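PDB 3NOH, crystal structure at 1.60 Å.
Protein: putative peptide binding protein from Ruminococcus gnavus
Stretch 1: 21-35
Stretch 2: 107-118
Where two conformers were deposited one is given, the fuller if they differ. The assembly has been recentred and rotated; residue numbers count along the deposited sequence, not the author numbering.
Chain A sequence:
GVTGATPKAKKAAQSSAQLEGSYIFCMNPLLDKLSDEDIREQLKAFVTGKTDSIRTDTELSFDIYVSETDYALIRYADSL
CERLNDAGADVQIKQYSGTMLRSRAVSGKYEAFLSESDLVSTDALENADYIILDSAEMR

Stretch 1 21-35: GSYIFCMNPLLDKLS
Stretch 2 107-118: SGKYEAFLSESD

The apolar centre of this contact lies on one face of a two-stranded antiparallel pairing, where I24 and C26 of strand 22-27 meet F113 of strand 112-116. F113 (chi1 69°, p; chi2 86°) lays its ring against C26, whose CB sits 3.7 Å from the F113 ring centroid, 19° off the normal, a CH-pi contact; C26 CB to F113 CZ is 3.5 Å. Cysteine offers CB to the ring face and turns SG (chi1 t) obliquely to the same ring. I24 (p, t) brings CD1 to 3.8 Å from F113 CE1, while I24 CG1 lies 3.5 Å from S115 OG. S115 OG (chi1 p) donates to E116 O within its own stretch, 2.8 Å.

The other face carries F25, M27, A112 and L114. F25 (t, chi2 69°) meets L114 (m, t) at its ring edge, F25 CD1 to L114 CD2 3.9 Å, and F25 CE1 lies 4.0 Å from A112 CB. Selenomethionine M27 (m, t, m) places CG 4.2 Å from A112 CB; the short methyl serves both neighbours.

S22 to M27 are extended (phi -99° to -129°, psi 118° to 164°), as are A112 to S115 (phi -118° to -157°, psi 138° to 162°), with E116 at -51°/142°. The N-to-C directions lie 165° apart, the axes 4.7 Å at closest. The register runs from Y23 opposite E116 to M27 opposite A112. I24 and S115 exchange hydrogen bonds (I24 N to S115 O 2.8 Å, S115 N to I24 O 3.1 Å), as do C26 and F113 (C26 N to F113 O 2.9 Å, F113 N to C26 O 2.8 Å). S117 N to S22 O, 3.0 Å, and N28 N to E111 O, 2.9 Å, extend the ladder.

Beyond M27 comes a type I turn, N28 to L31, then a 3-10 segment, 32-33. N28 (t, chi2 -14°) suits this junction: N28 OD1 accepts from L30 N at 3.1 Å, N28 ND2 donates to Y110 O at 3.3 Å, and N28 CB stands over the Y110 ring (p, chi2 -79°), 4.0 Å from its centroid. G108, with phi 73°, adopts a conformation that favours glycine.

At the polar edge, E111 (m, t, chi3 -21°) packs CB against CD2 of L31 (t, p) at 3.6 Å. K33 (p, t, t, t) forms a salt bridge, K33 NZ to E111 OE1 3.3 Å, its hydrogen bonds weak. At the other end, a water O lies 2.5 Å from OH of Y23 (m, chi2 82°) and 2.8 Å from OE2 of E116 (m, t, chi3 4°).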

# COMPACT_ATOMS: atom_id res chain seq x y z
N GLY A 21 -12.22 0.41 -10.92
CA GLY A 21 -11.20 -0.37 -11.62
C GLY A 21 -10.28 -1.07 -10.64
O GLY A 21 -10.63 -1.32 -9.49
N SER A 22 -9.04 -1.32 -11.11
CA SER A 22 -8.02 -2.06 -10.37
C SER A 22 -7.07 -1.12 -9.72
O SER A 22 -6.73 -0.08 -10.27
CB SER A 22 -7.21 -2.95 -11.35
OG SER A 22 -8.00 -3.98 -11.87
N TYR A 23 -6.64 -1.51 -8.53
CA TYR A 23 -5.64 -0.80 -7.79
C TYR A 23 -4.62 -1.80 -7.39
O TYR A 23 -4.84 -3.03 -7.43
CB TYR A 23 -6.26 -0.16 -6.54
CG TYR A 23 -7.24 0.92 -6.89
CD1 TYR A 23 -8.52 0.59 -7.24
CD2 TYR A 23 -6.86 2.27 -6.88
CE1 TYR A 23 -9.44 1.58 -7.63
CE2 TYR A 23 -7.76 3.25 -7.26
CZ TYR A 23 -9.03 2.91 -7.64
OH TYR A 23 -9.95 3.89 -7.99
N ILE A 24 -3.47 -1.24 -7.00
CA ILE A 24 -2.46 -2.05 -6.39
C ILE A 24 -2.02 -1.57 -5.04
O ILE A 24 -1.98 -0.37 -4.78
CB ILE A 24 -1.25 -2.24 -7.28
CG1 ILE A 24 -0.53 -0.96 -7.58
CG2 ILE A 24 -1.59 -3.03 -8.58
CD1 ILE A 24 0.90 -1.31 -8.16
N PHE A 25 -1.76 -2.55 -4.16
CA PHE A 25 -1.05 -2.36 -2.92
C PHE A 25 0.31 -2.97 -3.09
O PHE A 25 0.40 -4.18 -3.29
CB PHE A 25 -1.79 -2.94 -1.72
CG PHE A 25 -1.02 -2.87 -0.44
CD1 PHE A 25 -0.80 -1.66 0.16
CD2 PHE A 25 -0.52 -4.04 0.16
CE1 PHE A 25 -0.08 -1.58 1.32
CE2 PHE A 25 0.18 -3.94 1.36
CZ PHE A 25 0.41 -2.72 1.91
N CYS A 26 1.36 -2.14 -2.99
CA CYS A 26 2.69 -2.54 -3.42
C CYS A 26 3.67 -2.28 -2.27
O CYS A 26 3.68 -1.18 -1.70
CB CYS A 26 3.10 -1.74 -4.69
SG CYS A 26 4.64 -2.31 -5.40
N MSE A 27 4.51 -3.28 -1.97
CA MSE A 27 5.51 -3.22 -0.90
C MSE A 27 6.88 -3.39 -1.50
O MSE A 27 7.08 -4.20 -2.42
CB MSE A 27 5.26 -4.34 0.14
CG MSE A 27 3.96 -4.15 0.90
SE MSE A 27 3.48 -5.70 1.88
CE MSE A 27 2.83 -6.71 0.34
N ASN A 28 7.85 -2.68 -0.95
CA ASN A 28 9.26 -2.82 -1.30
C ASN A 28 9.87 -3.98 -0.48
O ASN A 28 10.18 -3.86 0.71
CB ASN A 28 9.99 -1.51 -1.01
CG ASN A 28 11.43 -1.56 -1.45
OD1 ASN A 28 12.00 -2.64 -1.74
ND2 ASN A 28 12.06 -0.38 -1.47
N PRO A 29 10.09 -5.16 -1.12
CA PRO A 29 10.55 -6.33 -0.37
C PRO A 29 12.02 -6.30 0.06
O PRO A 29 12.49 -7.17 0.82
CB PRO A 29 10.29 -7.47 -1.35
CG PRO A 29 10.49 -6.86 -2.68
CD PRO A 29 10.00 -5.44 -2.57
N LEU A 30 12.77 -5.34 -0.46
CA LEU A 30 14.16 -5.19 -0.11
C LEU A 30 14.32 -4.33 1.16
O LEU A 30 15.40 -4.32 1.75
CB LEU A 30 14.95 -4.61 -1.30
CG LEU A 30 14.95 -5.51 -2.56
CD1 LEU A 30 15.83 -4.95 -3.67
CD2 LEU A 30 15.38 -6.93 -2.20
N LEU A 31 13.26 -3.67 1.58
CA LEU A 31 13.26 -2.90 2.85
C LEU A 31 13.31 -3.88 4.02
O LEU A 31 12.44 -4.76 4.15
CB LEU A 31 12.01 -2.02 2.91
CG LEU A 31 11.69 -1.15 4.13
CD1 LEU A 31 12.55 0.09 4.17
CD2 LEU A 31 10.21 -0.78 4.12
N ASP A 32 14.33 -3.76 4.87
CA ASP A 32 14.52 -4.66 5.99
C ASP A 32 13.24 -4.95 6.73
O ASP A 32 12.93 -6.11 7.01
CB ASP A 32 15.58 -4.11 6.96
CG ASP A 32 17.01 -4.34 6.46
OD1 ASP A 32 17.16 -5.07 5.45
OD2 ASP A 32 17.97 -3.80 7.07
N LYS A 33 12.47 -3.91 7.02
CA LYS A 33 11.27 -4.10 7.81
C LYS A 33 10.11 -4.78 7.14
O LYS A 33 9.18 -5.19 7.81
CB LYS A 33 10.82 -2.80 8.41
CG LYS A 33 10.29 -1.78 7.52
CD LYS A 33 9.96 -0.63 8.42
CE LYS A 33 9.61 0.59 7.64
NZ LYS A 33 9.48 1.74 8.59
N LEU A 34 10.15 -4.85 5.81
CA LEU A 34 9.12 -5.57 5.08
C LEU A 34 9.74 -6.77 4.35
O LEU A 34 9.12 -7.29 3.45
CB LEU A 34 8.41 -4.64 4.10
CG LEU A 34 7.47 -3.57 4.68
CD1 LEU A 34 6.98 -2.64 3.56
CD2 LEU A 34 6.29 -4.19 5.49
N SER A 35 10.92 -7.22 4.75
CA SER A 35 11.63 -8.26 4.03
C SER A 35 11.20 -9.69 4.36
O SER A 35 11.60 -10.60 3.68
CB SER A 35 13.13 -8.17 4.29
OG SER A 35 13.44 -8.53 5.63
N SER A 107 12.88 4.27 -8.12
CA SER A 107 14.14 4.31 -7.38
C SER A 107 14.14 3.39 -6.14
O SER A 107 15.18 3.21 -5.56
CB SER A 107 14.45 5.73 -6.94
OG SER A 107 13.44 6.18 -6.06
N GLY A 108 13.00 2.85 -5.76
CA GLY A 108 12.87 2.11 -4.50
C GLY A 108 12.88 2.97 -3.24
O GLY A 108 12.97 2.42 -2.13
N LYS A 109 12.67 4.29 -3.38
CA LYS A 109 12.64 5.17 -2.21
C LYS A 109 11.20 5.23 -1.69
O LYS A 109 10.52 6.30 -1.64
CB LYS A 109 13.33 6.50 -2.51
CG LYS A 109 14.87 6.32 -2.60
CD LYS A 109 15.62 7.29 -3.57
CE LYS A 109 15.90 8.70 -3.01
NZ LYS A 109 17.26 8.89 -2.39
N TYR A 110 10.71 4.06 -1.27
CA TYR A 110 9.39 3.94 -0.70
C TYR A 110 9.35 2.70 0.16
O TYR A 110 10.22 1.85 0.03
CB TYR A 110 8.27 3.89 -1.79
CG TYR A 110 8.22 2.56 -2.51
CD1 TYR A 110 9.12 2.24 -3.51
CD2 TYR A 110 7.24 1.62 -2.18
CE1 TYR A 110 9.04 0.99 -4.17
CE2 TYR A 110 7.17 0.38 -2.80
CZ TYR A 110 8.07 0.09 -3.81
OH TYR A 110 8.05 -1.12 -4.44
N GLU A 111 8.32 2.58 0.99
CA GLU A 111 8.10 1.40 1.82
C GLU A 111 6.93 0.66 1.21
O GLU A 111 7.08 -0.50 0.78
CB GLU A 111 7.87 1.79 3.30
CG GLU A 111 9.03 2.67 3.78
CD GLU A 111 9.03 3.01 5.24
OE1 GLU A 111 7.98 2.93 5.86
OE2 GLU A 111 10.11 3.43 5.75
N ALA A 112 5.76 1.30 1.17
CA ALA A 112 4.56 0.75 0.49
C ALA A 112 3.83 1.87 -0.23
O ALA A 112 4.03 3.05 0.08
CB ALA A 112 3.61 0.00 1.46
N PHE A 113 3.03 1.53 -1.22
CA PHE A 113 2.15 2.50 -1.83
C PHE A 113 0.86 1.88 -2.28
O PHE A 113 0.76 0.65 -2.50
CB PHE A 113 2.80 3.31 -2.98
CG PHE A 113 3.12 2.53 -4.24
CD1 PHE A 113 2.16 2.36 -5.21
CD2 PHE A 113 4.38 2.00 -4.44
CE1 PHE A 113 2.43 1.69 -6.37
CE2 PHE A 113 4.67 1.32 -5.60
CZ PHE A 113 3.68 1.14 -6.57
N LEU A 114 -0.12 2.75 -2.50
CA LEU A 114 -1.39 2.40 -3.14
C LEU A 114 -1.52 3.20 -4.40
O LEU A 114 -1.24 4.39 -4.40
CB LEU A 114 -2.55 2.76 -2.23
CG LEU A 114 -2.81 1.84 -1.05
CD1 LEU A 114 -3.65 2.56 0.02
CD2 LEU A 114 -3.49 0.54 -1.54
N SER A 115 -1.99 2.60 -5.49
CA SER A 115 -2.24 3.38 -6.69
C SER A 115 -3.25 2.71 -7.58
O SER A 115 -3.48 1.49 -7.51
CB SER A 115 -0.95 3.66 -7.49
OG SER A 115 -0.50 2.48 -8.19
N GLU A 116 -3.84 3.51 -8.47
CA GLU A 116 -4.49 2.97 -9.65
C GLU A 116 -3.48 2.04 -10.32
O GLU A 116 -2.27 2.36 -10.35
CB GLU A 116 -4.88 4.09 -10.64
CG GLU A 116 -6.03 4.89 -10.11
CD GLU A 116 -6.67 5.88 -11.11
OE1 GLU A 116 -6.27 5.93 -12.30
OE2 GLU A 116 -7.70 6.47 -10.68
N SER A 117 -3.95 0.93 -10.85
CA SER A 117 -3.05 -0.13 -11.31
C SER A 117 -2.08 0.36 -12.41
O SER A 117 -0.94 -0.14 -12.44
CB SER A 117 -3.80 -1.35 -11.78
OG SER A 117 -4.63 -1.07 -12.88
N ASP A 118 -2.54 1.34 -13.22
CA ASP A 118 -1.75 1.85 -14.35
C ASP A 118 -0.95 3.11 -14.05
O ASP A 118 -0.38 3.71 -14.97
CB ASP A 118 -2.62 2.10 -15.57
CG ASP A 118 -3.76 3.12 -15.32
OD1 ASP A 118 -4.12 3.46 -14.18
OD2 ASP A 118 -4.36 3.51 -16.34
O HOH W 1 -9.11 6.27 -8.29